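Local coordinates for heme-binding protein A (Haemophilus parasuis 29755, PDB 3TPA), which probably binds glutathione, and possibly heme, as a family 5 extracellular solute-binding protein, at residues Asn108-His112 against Ala170-Leu174; Tyr111-Ser115 against Pro179-Asp183; Pro18-Pro23 against Asp31-Ser36; Tyr121-Met125 against Ser414-Asp418; Arg42-Phe46 against Ile154-Ala158. The protein carries 1 engineered substitution. The contacts are given in a common frame with arbitrary orientation. Where two conformers were deposited one is given. Residues are numbered along the deposited sequence.

Contact 1: residues Asn108-His112 against Ala170-Leu174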
# COMPACT_ATOMS: atom_id res chain seq x y z
N ASN A 108 27.85 -2.69 -0.31
CA ASN A 108 29.11 -2.24 -0.89
C ASN A 108 28.99 -1.67 -2.29
O ASN A 108 29.94 -1.12 -2.84
CB ASN A 108 30.14 -3.38 -0.87
CG ASN A 108 30.62 -3.71 0.53
OD1 ASN A 108 30.57 -2.87 1.42
ND2 ASN A 108 31.10 -4.94 0.72
N HIS A 109 27.80 -1.81 -2.87
CA HIS A 109 27.56 -1.36 -4.23
C HIS A 109 27.92 0.11 -4.31
O HIS A 109 27.61 0.85 -3.39
CB HIS A 109 26.09 -1.59 -4.62
CG HIS A 109 25.85 -1.53 -6.10
ND1 HIS A 109 25.81 -0.34 -6.80
CD2 HIS A 109 25.67 -2.52 -7.01
CE1 HIS A 109 25.60 -0.60 -8.08
NE2 HIS A 109 25.51 -1.91 -8.24
N PRO A 110 28.62 0.52 -5.39
CA PRO A 110 29.02 1.91 -5.58
C PRO A 110 27.85 2.91 -5.55
O PRO A 110 28.05 4.07 -5.20
CB PRO A 110 29.66 1.90 -6.97
CG PRO A 110 30.16 0.52 -7.15
CD PRO A 110 29.16 -0.36 -6.44
N TYR A 111 26.65 2.49 -5.94
CA TYR A 111 25.52 3.44 -5.92
C TYR A 111 24.69 3.34 -4.64
O TYR A 111 23.72 4.09 -4.47
CB TYR A 111 24.62 3.26 -7.17
CG TYR A 111 24.92 4.23 -8.30
CD1 TYR A 111 25.92 3.97 -9.23
CD2 TYR A 111 24.20 5.43 -8.42
CE1 TYR A 111 26.19 4.86 -10.27
CE2 TYR A 111 24.45 6.31 -9.45
CZ TYR A 111 25.45 6.04 -10.36
OH TYR A 111 25.68 6.94 -11.37
N HIS A 112 25.08 2.45 -3.73
CA HIS A 112 24.29 2.20 -2.52
C HIS A 112 24.09 3.43 -1.64
O HIS A 112 23.05 3.58 -1.01
CB HIS A 112 24.91 1.06 -1.69
CG HIS A 112 24.04 0.60 -0.55
ND1 HIS A 112 23.03 -0.33 -0.71
CD2 HIS A 112 24.04 0.94 0.76
CE1 HIS A 112 22.45 -0.54 0.46
NE2 HIS A 112 23.04 0.21 1.36
N ALA A 170 23.88 5.13 -15.46
CA ALA A 170 24.54 5.14 -14.15
C ALA A 170 26.07 5.04 -14.27
O ALA A 170 26.81 5.74 -13.58
CB ALA A 170 24.00 4.02 -13.28
N ASP A 171 26.55 4.18 -15.16
CA ASP A 171 27.98 4.08 -15.40
C ASP A 171 28.52 5.43 -15.86
O ASP A 171 29.54 5.91 -15.34
CB ASP A 171 28.32 2.99 -16.43
CG ASP A 171 28.16 1.59 -15.87
OD1 ASP A 171 28.06 1.45 -14.64
OD2 ASP A 171 28.14 0.62 -16.66
N GLN A 172 27.84 6.04 -16.83
CA GLN A 172 28.30 7.32 -17.38
C GLN A 172 28.40 8.39 -16.31
O GLN A 172 29.39 9.11 -16.23
CB GLN A 172 27.38 7.83 -18.50
CG GLN A 172 27.85 9.15 -19.09
CD GLN A 172 26.85 9.78 -20.04
OE1 GLN A 172 26.61 9.28 -21.14
NE2 GLN A 172 26.26 10.90 -19.63
N LEU A 173 27.36 8.49 -15.48
CA LEU A 173 27.29 9.53 -14.46
C LEU A 173 28.37 9.36 -13.40
O LEU A 173 28.93 10.34 -12.92
CB LEU A 173 25.92 9.57 -13.79
CG LEU A 173 24.78 9.99 -14.72
CD1 LEU A 173 23.43 9.69 -14.09
CD2 LEU A 173 24.91 11.47 -15.09
N LEU A 174 28.66 8.12 -13.04
CA LEU A 174 29.68 7.85 -12.04
C LEU A 174 31.02 8.33 -12.61
O LEU A 174 31.74 9.10 -11.98
CB LEU A 174 29.72 6.35 -11.71
CG LEU A 174 30.40 5.94 -10.41
CD1 LEU A 174 29.81 6.68 -9.22
CD2 LEU A 174 30.27 4.43 -10.22
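A type I beta turn from His109 to His112, closed by the bond from His112 N to His109 O at 3.0 Å, faces one and a bit turns of helix, in which Leu174 N donates to Ala170 O at 3.1 Å. The backbones stay well apart: the nearest CA atoms, those of Tyr111 and Ala170, are 8.5 Å from each other, so side chains have to bridge the gap. Tyr111 does most of this. Its chi1 of -97° lies between the standard wells, and the ring reaches across so that Tyr111 OH donates to Ala170 O at 2.8 Å, with that oxygen close to the ring plane. The same carbonyl therefore accepts both an intrahelical bond and a tyrosine hydroxyl. The contact joins the loop between helices 94-105 and 120-124 to helix 167-175, within a family 5 solute-binding protein of the periplasmic-binding-protein superfamily; Phe99 of helix 94-105 also meets the Tyr111 ring, edge-to-face. Apolar contacts accompany the hydrogen bond, with Tyr111 CE1 at 3.8 Å from Ala170 CB and at 4.1 Å from Leu174 CB. Farther out, Pro110 CB lies 4.2 Å from Leu174 CD2. The turn itself is braced by His109, whose ND1 accepts from Tyr111 N at 3.1 Å with an N-H...acceptor angle of 168°.

Contact 2: residues Tyr111-Ser115 against Pro179-Asp183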
# COMPACT_ATOMS: atom_id res chain seq x y z
N TYR A 111 26.65 2.49 -5.94
CA TYR A 111 25.52 3.44 -5.92
C TYR A 111 24.69 3.34 -4.64
O TYR A 111 23.72 4.09 -4.47
CB TYR A 111 24.62 3.26 -7.17
CG TYR A 111 24.92 4.23 -8.30
CD1 TYR A 111 25.92 3.97 -9.23
CD2 TYR A 111 24.20 5.43 -8.42
CE1 TYR A 111 26.19 4.86 -10.27
CE2 TYR A 111 24.45 6.31 -9.45
CZ TYR A 111 25.45 6.04 -10.36
OH TYR A 111 25.68 6.94 -11.37
N HIS A 112 25.08 2.45 -3.73
CA HIS A 112 24.29 2.20 -2.52
C HIS A 112 24.09 3.43 -1.64
O HIS A 112 23.05 3.58 -1.01
CB HIS A 112 24.91 1.06 -1.69
CG HIS A 112 24.04 0.60 -0.55
ND1 HIS A 112 23.03 -0.33 -0.71
CD2 HIS A 112 24.04 0.94 0.76
CE1 HIS A 112 22.45 -0.54 0.46
NE2 HIS A 112 23.04 0.21 1.36
N ASN A 113 25.09 4.31 -1.59
CA ASN A 113 25.03 5.54 -0.78
C ASN A 113 24.95 6.80 -1.61
O ASN A 113 25.09 7.91 -1.10
CB ASN A 113 26.24 5.65 0.14
CG ASN A 113 26.23 4.61 1.22
OD1 ASN A 113 25.20 4.37 1.85
ND2 ASN A 113 27.37 3.96 1.44
N VAL A 114 24.76 6.63 -2.91
CA VAL A 114 24.58 7.77 -3.76
C VAL A 114 23.25 8.42 -3.35
O VAL A 114 22.28 7.73 -3.05
CB VAL A 114 24.62 7.37 -5.25
CG1 VAL A 114 24.09 8.46 -6.12
CG2 VAL A 114 26.05 7.02 -5.63
N SER A 115 23.26 9.75 -3.28
CA SER A 115 22.11 10.51 -2.82
C SER A 115 21.79 10.25 -1.36
O SER A 115 20.70 10.55 -0.90
CB SER A 115 20.88 10.22 -3.68
OG SER A 115 21.04 10.76 -4.98
N PRO A 179 26.92 11.02 -9.91
CA PRO A 179 26.00 9.88 -9.82
C PRO A 179 24.65 10.31 -9.28
O PRO A 179 23.64 9.63 -9.53
CB PRO A 179 26.70 8.94 -8.82
CG PRO A 179 27.57 9.84 -8.01
CD PRO A 179 28.05 10.89 -8.97
N GLU A 180 24.62 11.42 -8.55
CA GLU A 180 23.36 11.94 -8.02
C GLU A 180 22.35 12.18 -9.12
O GLU A 180 21.15 12.08 -8.92
CB GLU A 180 23.58 13.23 -7.22
CG GLU A 180 23.96 12.99 -5.77
CD GLU A 180 25.37 12.44 -5.62
OE1 GLU A 180 26.24 12.75 -6.47
OE2 GLU A 180 25.60 11.69 -4.65
N THR A 181 22.84 12.48 -10.31
CA THR A 181 21.97 12.81 -11.42
C THR A 181 21.03 11.64 -11.73
O THR A 181 19.95 11.84 -12.30
CB THR A 181 22.77 13.21 -12.65
OG1 THR A 181 23.53 14.38 -12.35
CG2 THR A 181 21.85 13.52 -13.81
N LEU A 182 21.44 10.43 -11.37
CA LEU A 182 20.64 9.24 -11.63
C LEU A 182 19.31 9.37 -10.92
O LEU A 182 18.27 8.97 -11.44
CB LEU A 182 21.36 7.97 -11.14
CG LEU A 182 20.75 6.62 -11.56
CD1 LEU A 182 20.97 6.31 -13.03
CD2 LEU A 182 21.31 5.51 -10.71
N ASP A 183 19.35 9.96 -9.73
CA ASP A 183 18.14 10.08 -8.92
C ASP A 183 17.35 11.36 -9.22
O ASP A 183 16.14 11.41 -9.01
CB ASP A 183 18.51 10.01 -7.44
CG ASP A 183 19.11 8.69 -7.06
OD1 ASP A 183 18.52 7.65 -7.42
OD2 ASP A 183 20.18 8.69 -6.42
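A type I beta turn, Tyr111-Val114, in the loop that leads to helix 120-124 of this family 5 solute-binding protein packs against segment 179-183, which runs into the short helix 181-184, the element that follows helix 167-175. Along the second segment, Pro179 comes first and is wedged between two side chains: Pro179 CB is 3.5 Å from Tyr111 CE2 and 3.8 Å from Val114 CG2. Tyr111 OH passes 3.3 Å from Pro179 CA, but its hydrogen bond goes to Ala170 O. Glu180 starts sideways; with chi1 at -86° and chi2 at 71°, its carboxylate bends back so that Glu180 OE2 takes a weak hydrogen bond from Ser115 N at 3.3 Å. The CA atoms of these two residues are the nearest across the segments, 5.5 Å apart. Leu182 returns to the apolar side, placing CD2 3.5 Å from Tyr111 CE2. At Asp183 the contact becomes polar again. Its OD1 is engaged outside the pair, in a salt bridge with Arg103 NH1 and a hydrogen bond with Ser22 OG, while Ser115 OG donates to Asp183 OD2 at 2.7 Å.

Contact 3: residues Pro18-Pro23 against Asp31-Ser36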
# COMPACT_ATOMS: atom_id res chain seq x y z
N PRO A 18 6.87 16.85 -5.24
CA PRO A 18 7.50 15.55 -4.93
C PRO A 18 8.94 15.73 -4.46
O PRO A 18 9.74 16.37 -5.15
CB PRO A 18 7.44 14.79 -6.26
CG PRO A 18 7.24 15.84 -7.31
CD PRO A 18 6.45 16.93 -6.65
N MET A 19 9.27 15.16 -3.31
CA MET A 19 10.61 15.28 -2.73
C MET A 19 11.67 14.52 -3.53
O MET A 19 12.75 15.05 -3.81
CB MET A 19 10.60 14.80 -1.28
CG MET A 19 9.68 15.61 -0.38
SD MET A 19 10.25 17.31 -0.19
CE MET A 19 8.74 18.13 0.34
N LYS A 20 11.37 13.29 -3.91
CA LYS A 20 12.34 12.45 -4.62
C LYS A 20 11.81 11.93 -5.96
O LYS A 20 10.71 11.42 -6.02
CB LYS A 20 12.76 11.30 -3.72
CG LYS A 20 13.81 11.71 -2.69
CD LYS A 20 13.77 10.81 -1.48
CE LYS A 20 14.58 11.39 -0.33
NZ LYS A 20 14.24 10.72 0.95
N LEU A 21 12.59 12.08 -7.02
CA LEU A 21 12.21 11.52 -8.32
C LEU A 21 12.92 10.20 -8.63
O LEU A 21 13.22 9.89 -9.79
CB LEU A 21 12.46 12.53 -9.44
CG LEU A 21 11.61 13.80 -9.37
CD1 LEU A 21 12.13 14.83 -10.33
CD2 LEU A 21 10.13 13.51 -9.64
N SER A 22 13.20 9.43 -7.58
CA SER A 22 13.91 8.16 -7.72
C SER A 22 13.21 7.12 -6.87
O SER A 22 13.35 7.14 -5.65
CB SER A 22 15.36 8.32 -7.27
OG SER A 22 16.05 7.07 -7.21
N PRO A 23 12.44 6.22 -7.50
CA PRO A 23 11.64 5.24 -6.75
C PRO A 23 12.42 4.36 -5.80
O PRO A 23 11.87 4.02 -4.76
CB PRO A 23 10.98 4.37 -7.85
CG PRO A 23 11.58 4.79 -9.14
CD PRO A 23 12.16 6.17 -8.94
N ASP A 31 5.48 10.29 -4.03
CA ASP A 31 6.56 10.60 -5.00
C ASP A 31 6.56 9.67 -6.20
O ASP A 31 7.06 10.00 -7.26
CB ASP A 31 7.95 10.47 -4.35
CG ASP A 31 8.29 11.63 -3.42
OD1 ASP A 31 7.59 12.65 -3.45
OD2 ASP A 31 9.29 11.53 -2.67
N PHE A 32 6.07 8.46 -6.00
CA PHE A 32 6.02 7.44 -7.05
C PHE A 32 5.22 7.92 -8.26
O PHE A 32 5.56 7.61 -9.39
CB PHE A 32 5.40 6.16 -6.50
CG PHE A 32 6.29 5.39 -5.55
CD1 PHE A 32 7.67 5.39 -5.71
CD2 PHE A 32 5.74 4.65 -4.52
CE1 PHE A 32 8.49 4.65 -4.82
CE2 PHE A 32 6.56 3.90 -3.64
CZ PHE A 32 7.93 3.91 -3.79
N ASN A 33 4.17 8.69 -8.01
CA ASN A 33 3.33 9.18 -9.09
C ASN A 33 4.11 10.06 -10.07
O ASN A 33 3.78 10.14 -11.26
CB ASN A 33 2.14 9.96 -8.51
CG ASN A 33 1.13 9.06 -7.86
OD1 ASN A 33 0.90 7.95 -8.33
ND2 ASN A 33 0.50 9.53 -6.78
N ALA A 34 5.13 10.74 -9.57
CA ALA A 34 5.98 11.62 -10.38
C ALA A 34 7.16 10.90 -11.03
O ALA A 34 7.82 11.46 -11.89
CB ALA A 34 6.50 12.76 -9.52
N SER A 35 7.45 9.66 -10.61
CA SER A 35 8.58 8.93 -11.18
C SER A 35 8.22 7.55 -11.74
O SER A 35 7.94 7.40 -12.93
CB SER A 35 9.72 8.82 -10.16
OG SER A 35 9.28 8.19 -8.97
N SER A 36 8.22 6.54 -10.88
CA SER A 36 8.00 5.16 -11.31
C SER A 36 6.74 5.01 -12.16
O SER A 36 6.70 4.20 -13.08
CB SER A 36 7.93 4.24 -10.09
OG SER A 36 7.22 4.88 -9.04
O HOH W 1 10.14 8.88 -6.57
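The Asp31 side chain, with chi1 at -75° and chi2 at -13°, turns both carboxylate oxygens onto consecutive backbone amides: Met19 N to Asp31 OD1 and Lys20 N to Asp31 OD2, each 3.0 Å and each weak, with N-H...acceptor angles of 128° and 148°. Lys20 and Met19 extend their own ends away. Leu21, in the m,t rotamer, instead brings CD2 to 3.7 Å from Ala34 CB, and Pro18 CG approaches that methyl at 3.9 Å. Both segments belong to the long loop between strand 9-14 and helix 36-39, so the contact pinches the loop's two arms together across seven intervening residues. Ser35 takes the p rotamer, and its OG is 2.6 Å from water 1, which donates to Lys20 O at 2.7 Å and thereby links the arms. At the far end Pro23 CB packs on Ser36 CB at 3.8 Å, whereas Ser36 OG bonds to Asp160. Phe32 sends its ring edge to Pro23, with CE1 3.4 Å from Pro23 O.

Contact 4: residues Tyr121-Met125 against Ser414-Asp418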
# COMPACT_ATOMS: atom_id res chain seq x y z
N TYR A 121 11.67 0.70 0.96
CA TYR A 121 10.76 -0.35 0.53
C TYR A 121 11.46 -1.70 0.49
O TYR A 121 10.90 -2.72 0.90
CB TYR A 121 10.09 0.01 -0.81
CG TYR A 121 8.76 0.71 -0.64
CD1 TYR A 121 8.69 2.09 -0.56
CD2 TYR A 121 7.58 -0.01 -0.57
CE1 TYR A 121 7.48 2.73 -0.41
CE2 TYR A 121 6.36 0.63 -0.41
CZ TYR A 121 6.32 2.00 -0.34
OH TYR A 121 5.10 2.64 -0.18
N PHE A 122 12.71 -1.72 0.03
CA PHE A 122 13.48 -2.96 0.06
C PHE A 122 13.37 -3.61 1.45
O PHE A 122 13.15 -4.82 1.57
CB PHE A 122 14.94 -2.67 -0.31
CG PHE A 122 15.76 -3.91 -0.56
CD1 PHE A 122 15.75 -4.52 -1.81
CD2 PHE A 122 16.56 -4.44 0.43
CE1 PHE A 122 16.52 -5.66 -2.05
CE2 PHE A 122 17.33 -5.60 0.19
CZ PHE A 122 17.31 -6.20 -1.04
N ASN A 123 13.52 -2.79 2.49
CA ASN A 123 13.45 -3.27 3.88
C ASN A 123 12.03 -3.54 4.36
O ASN A 123 11.77 -4.53 5.04
CB ASN A 123 14.15 -2.28 4.82
CG ASN A 123 15.66 -2.32 4.67
OD1 ASN A 123 16.32 -3.23 5.17
ND2 ASN A 123 16.20 -1.35 3.95
N TRP A 124 11.10 -2.66 4.01
CA TRP A 124 9.70 -2.85 4.41
C TRP A 124 9.14 -4.17 3.88
O TRP A 124 8.35 -4.82 4.56
CB TRP A 124 8.83 -1.68 3.97
CG TRP A 124 9.11 -0.42 4.73
CD1 TRP A 124 9.61 -0.31 6.00
CD2 TRP A 124 8.94 0.93 4.26
NE1 TRP A 124 9.74 1.01 6.36
CE2 TRP A 124 9.34 1.79 5.31
CE3 TRP A 124 8.48 1.49 3.06
CZ2 TRP A 124 9.29 3.17 5.19
CZ3 TRP A 124 8.44 2.86 2.95
CH2 TRP A 124 8.84 3.69 4.01
N MET A 125 9.56 -4.56 2.67
CA MET A 125 9.12 -5.81 2.05
C MET A 125 10.02 -7.01 2.40
O MET A 125 9.90 -8.09 1.81
CB MET A 125 9.02 -5.65 0.53
CG MET A 125 8.12 -4.49 0.10
SD MET A 125 6.50 -4.50 0.90
CE MET A 125 5.80 -6.03 0.27
N SER A 414 -1.54 -2.47 3.76
CA SER A 414 -0.76 -3.45 3.02
C SER A 414 -0.11 -2.79 1.81
O SER A 414 -0.77 -2.07 1.07
CB SER A 414 -1.66 -4.58 2.55
OG SER A 414 -0.95 -5.48 1.70
N ARG A 415 1.18 -3.05 1.60
CA ARG A 415 1.88 -2.42 0.49
C ARG A 415 1.85 -3.22 -0.80
O ARG A 415 2.00 -2.65 -1.87
CB ARG A 415 3.33 -2.08 0.88
CG ARG A 415 3.45 -1.25 2.13
CD ARG A 415 4.91 -1.12 2.54
NE ARG A 415 5.06 -0.89 3.97
CZ ARG A 415 5.25 -1.85 4.86
NH1 ARG A 415 5.31 -3.12 4.48
NH2 ARG A 415 5.38 -1.54 6.14
N ASN A 416 1.66 -4.55 -0.72
CA ASN A 416 1.58 -5.38 -1.93
C ASN A 416 0.19 -5.96 -2.16
O ASN A 416 -0.07 -6.61 -3.17
CB ASN A 416 2.68 -6.48 -1.97
CG ASN A 416 2.50 -7.57 -0.93
OD1 ASN A 416 1.49 -7.65 -0.24
ND2 ASN A 416 3.51 -8.43 -0.81
N GLY A 417 -0.70 -5.73 -1.20
CA GLY A 417 -2.08 -6.17 -1.30
C GLY A 417 -2.34 -7.67 -1.23
O GLY A 417 -3.44 -8.11 -1.53
N ASP A 418 -1.35 -8.46 -0.82
CA ASP A 418 -1.56 -9.91 -0.66
C ASP A 418 -2.12 -10.22 0.73
O ASP A 418 -1.75 -9.55 1.70
CB ASP A 418 -0.23 -10.65 -0.84
CG ASP A 418 -0.42 -12.14 -1.00
OD1 ASP A 418 -0.49 -12.85 0.02
OD2 ASP A 418 -0.52 -12.62 -2.15
O HOH W 2 5.69 -5.82 4.70
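A guanidinium group enters this contact without a single direct hydrogen bond to the other segment. Arg415 lays one face of its guanidinium against Trp124 CB, which is 3.7 Å from Arg415 CZ, while Arg415 NH1 sits 3.5 Å from Trp124 O at an angle too poor for bonding. Water 2 fills that role: it donates to Trp124 O at 2.8 Å and accepts a weak bond from Arg415 NH1 at 2.7 Å. The aliphatic part of the arginine is also used, with CD 3.7 Å from Tyr121 CE2 and CB 4.0 Å from Met125 SD. Segment 121-125 lies on the side of the five-stranded antiparallel sheet and 414-418 just after strand 407-413 of the six-stranded sheet, so the contact probably bridges the two lobes between which proteins of this family hold their ligand. Past the helix end, Met125 curls in an all-m rotamer that puts its CE 3.5 Å from Asn416 ND2. The opposing loop is shaped by its own side chains: Ser414 OG accepts from Gly417 N at 2.9 Å in an ST motif, and Asn416 OD1 accepts from Asp418 N at 3.0 Å in an Asx turn.

Contact 5: residues Arg42-Phe46 against Ile154-Ala158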
# COMPACT_ATOMS: atom_id res chain seq x y z
N ARG A 42 8.65 -1.99 -14.45
CA ARG A 42 9.13 -3.06 -13.59
C ARG A 42 9.18 -4.35 -14.39
O ARG A 42 8.67 -4.40 -15.50
CB ARG A 42 8.18 -3.25 -12.40
CG ARG A 42 8.40 -2.30 -11.22
CD ARG A 42 8.24 -0.82 -11.58
NE ARG A 42 6.92 -0.53 -12.11
CZ ARG A 42 6.60 0.62 -12.69
NH1 ARG A 42 7.51 1.57 -12.78
NH2 ARG A 42 5.38 0.82 -13.17
N LEU A 43 9.79 -5.40 -13.83
CA LEU A 43 9.89 -6.70 -14.49
C LEU A 43 8.50 -7.21 -14.88
O LEU A 43 8.26 -7.56 -16.04
CB LEU A 43 10.63 -7.71 -13.61
CG LEU A 43 12.16 -7.59 -13.60
CD1 LEU A 43 12.78 -8.47 -12.54
CD2 LEU A 43 12.72 -7.94 -14.99
N VAL A 44 7.59 -7.23 -13.91
CA VAL A 44 6.17 -7.47 -14.16
C VAL A 44 5.37 -6.31 -13.57
O VAL A 44 5.83 -5.64 -12.64
CB VAL A 44 5.69 -8.81 -13.55
CG1 VAL A 44 6.57 -9.96 -14.04
CG2 VAL A 44 5.71 -8.75 -12.00
N GLU A 45 4.18 -6.05 -14.11
CA GLU A 45 3.39 -4.88 -13.70
C GLU A 45 2.01 -5.33 -13.25
O GLU A 45 1.51 -6.33 -13.73
CB GLU A 45 3.20 -3.94 -14.89
CG GLU A 45 4.46 -3.63 -15.68
CD GLU A 45 5.26 -2.51 -15.06
OE1 GLU A 45 6.11 -1.92 -15.76
OE2 GLU A 45 5.02 -2.22 -13.87
N PHE A 46 1.38 -4.58 -12.34
CA PHE A 46 0.01 -4.93 -11.93
C PHE A 46 -0.97 -4.66 -13.08
O PHE A 46 -0.92 -3.60 -13.70
CB PHE A 46 -0.41 -4.11 -10.71
CG PHE A 46 0.34 -4.46 -9.44
CD1 PHE A 46 0.06 -5.61 -8.75
CD2 PHE A 46 1.30 -3.60 -8.94
CE1 PHE A 46 0.74 -5.92 -7.59
CE2 PHE A 46 1.98 -3.90 -7.78
CZ PHE A 46 1.70 -5.06 -7.10
N ILE A 154 6.34 -12.42 -6.27
CA ILE A 154 6.00 -11.99 -7.64
C ILE A 154 5.29 -10.61 -7.66
O ILE A 154 5.56 -9.76 -8.52
CB ILE A 154 5.18 -13.06 -8.43
CG1 ILE A 154 5.24 -12.76 -9.93
CG2 ILE A 154 3.72 -13.17 -7.94
CD1 ILE A 154 6.64 -12.59 -10.48
N THR A 155 4.42 -10.36 -6.69
CA THR A 155 3.79 -9.03 -6.61
C THR A 155 4.76 -7.97 -6.09
O THR A 155 4.70 -6.82 -6.50
CB THR A 155 2.46 -9.03 -5.83
OG1 THR A 155 2.66 -9.60 -4.55
CG2 THR A 155 1.41 -9.85 -6.56
N THR A 156 5.67 -8.35 -5.20
CA THR A 156 6.69 -7.40 -4.76
C THR A 156 7.50 -6.86 -5.95
O THR A 156 7.85 -5.68 -6.00
CB THR A 156 7.60 -8.01 -3.68
OG1 THR A 156 6.80 -8.36 -2.55
CG2 THR A 156 8.69 -7.01 -3.25
N VAL A 157 7.78 -7.73 -6.92
CA VAL A 157 8.58 -7.38 -8.10
C VAL A 157 7.91 -6.30 -8.97
O VAL A 157 8.59 -5.60 -9.73
CB VAL A 157 8.85 -8.64 -8.96
CG1 VAL A 157 9.47 -8.27 -10.30
CG2 VAL A 157 9.75 -9.59 -8.20
N ALA A 158 6.59 -6.18 -8.84
CA ALA A 158 5.81 -5.19 -9.58
C ALA A 158 5.70 -3.84 -8.85
O ALA A 158 5.12 -2.88 -9.36
CB ALA A 158 4.40 -5.74 -9.86
O HOH W 3 10.78 -5.08 -11.24
O HOH W 4 3.53 -2.45 -11.52
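Phe46 spreads one ring face over the methyl of Ala158 in a CH-pi contact: Ala158 CB lies 3.9 Å from the centroid of the Phe46 ring, 18° off its normal. Beside it, Ala158 CA is 3.1 Å from Val44 O in a CA-H...O contact. Val44 CG2 adds Ala158 CB at 3.9 Å and Ile154 CD1 at 4.2 Å, and Leu43 CB meets Val157 CG1 at 3.6 Å. Strand 44-46, an outermost strand of the five-stranded antiparallel sheet, thus packs against segment 154-158 around helix 153-156; Val53 and Trp61 of adjacent strand 53-63 extend this apolar layer. With no direct hydrogen bond, waters join the segments. Water 3 accepts from Leu43 N at 2.8 Å and donates to Val157 O at 2.7 Å; water 4 donates to Ala158 O at 2.7 Å and to Glu45 OE2 at 2.8 Å, accepting from Phe46 N at 3.1 Å. Glu45 OE2 also forms a salt bridge with Arg42 NE at 3.1 Å, while Arg42 NH1 bonds to Ser36 O.

How the contacts relate
From the N terminus, contact 3 closes first, drawing a short loop shut before any other contact opens. Contact 5 then opens at the sheet edge; before it closes at 154-158, tying that edge to the region of helix 153-156, contacts 1, 2 and 4 have all opened. Contacts 1 and 2 share Tyr111 and His112 and tie the 108-115 loop to helices 167-175 and 181-184; opening inside contact 5 but closing after it, both cross it. Contact 4 crosses all three, reaching the loop after strand 407-413. The early loop is a meeting point, touching contact 2 through Ser22, contact 5 through Ser36 and contact 4 where Phe32 CE2 lies 3.6 Å from Tyr121 CE1.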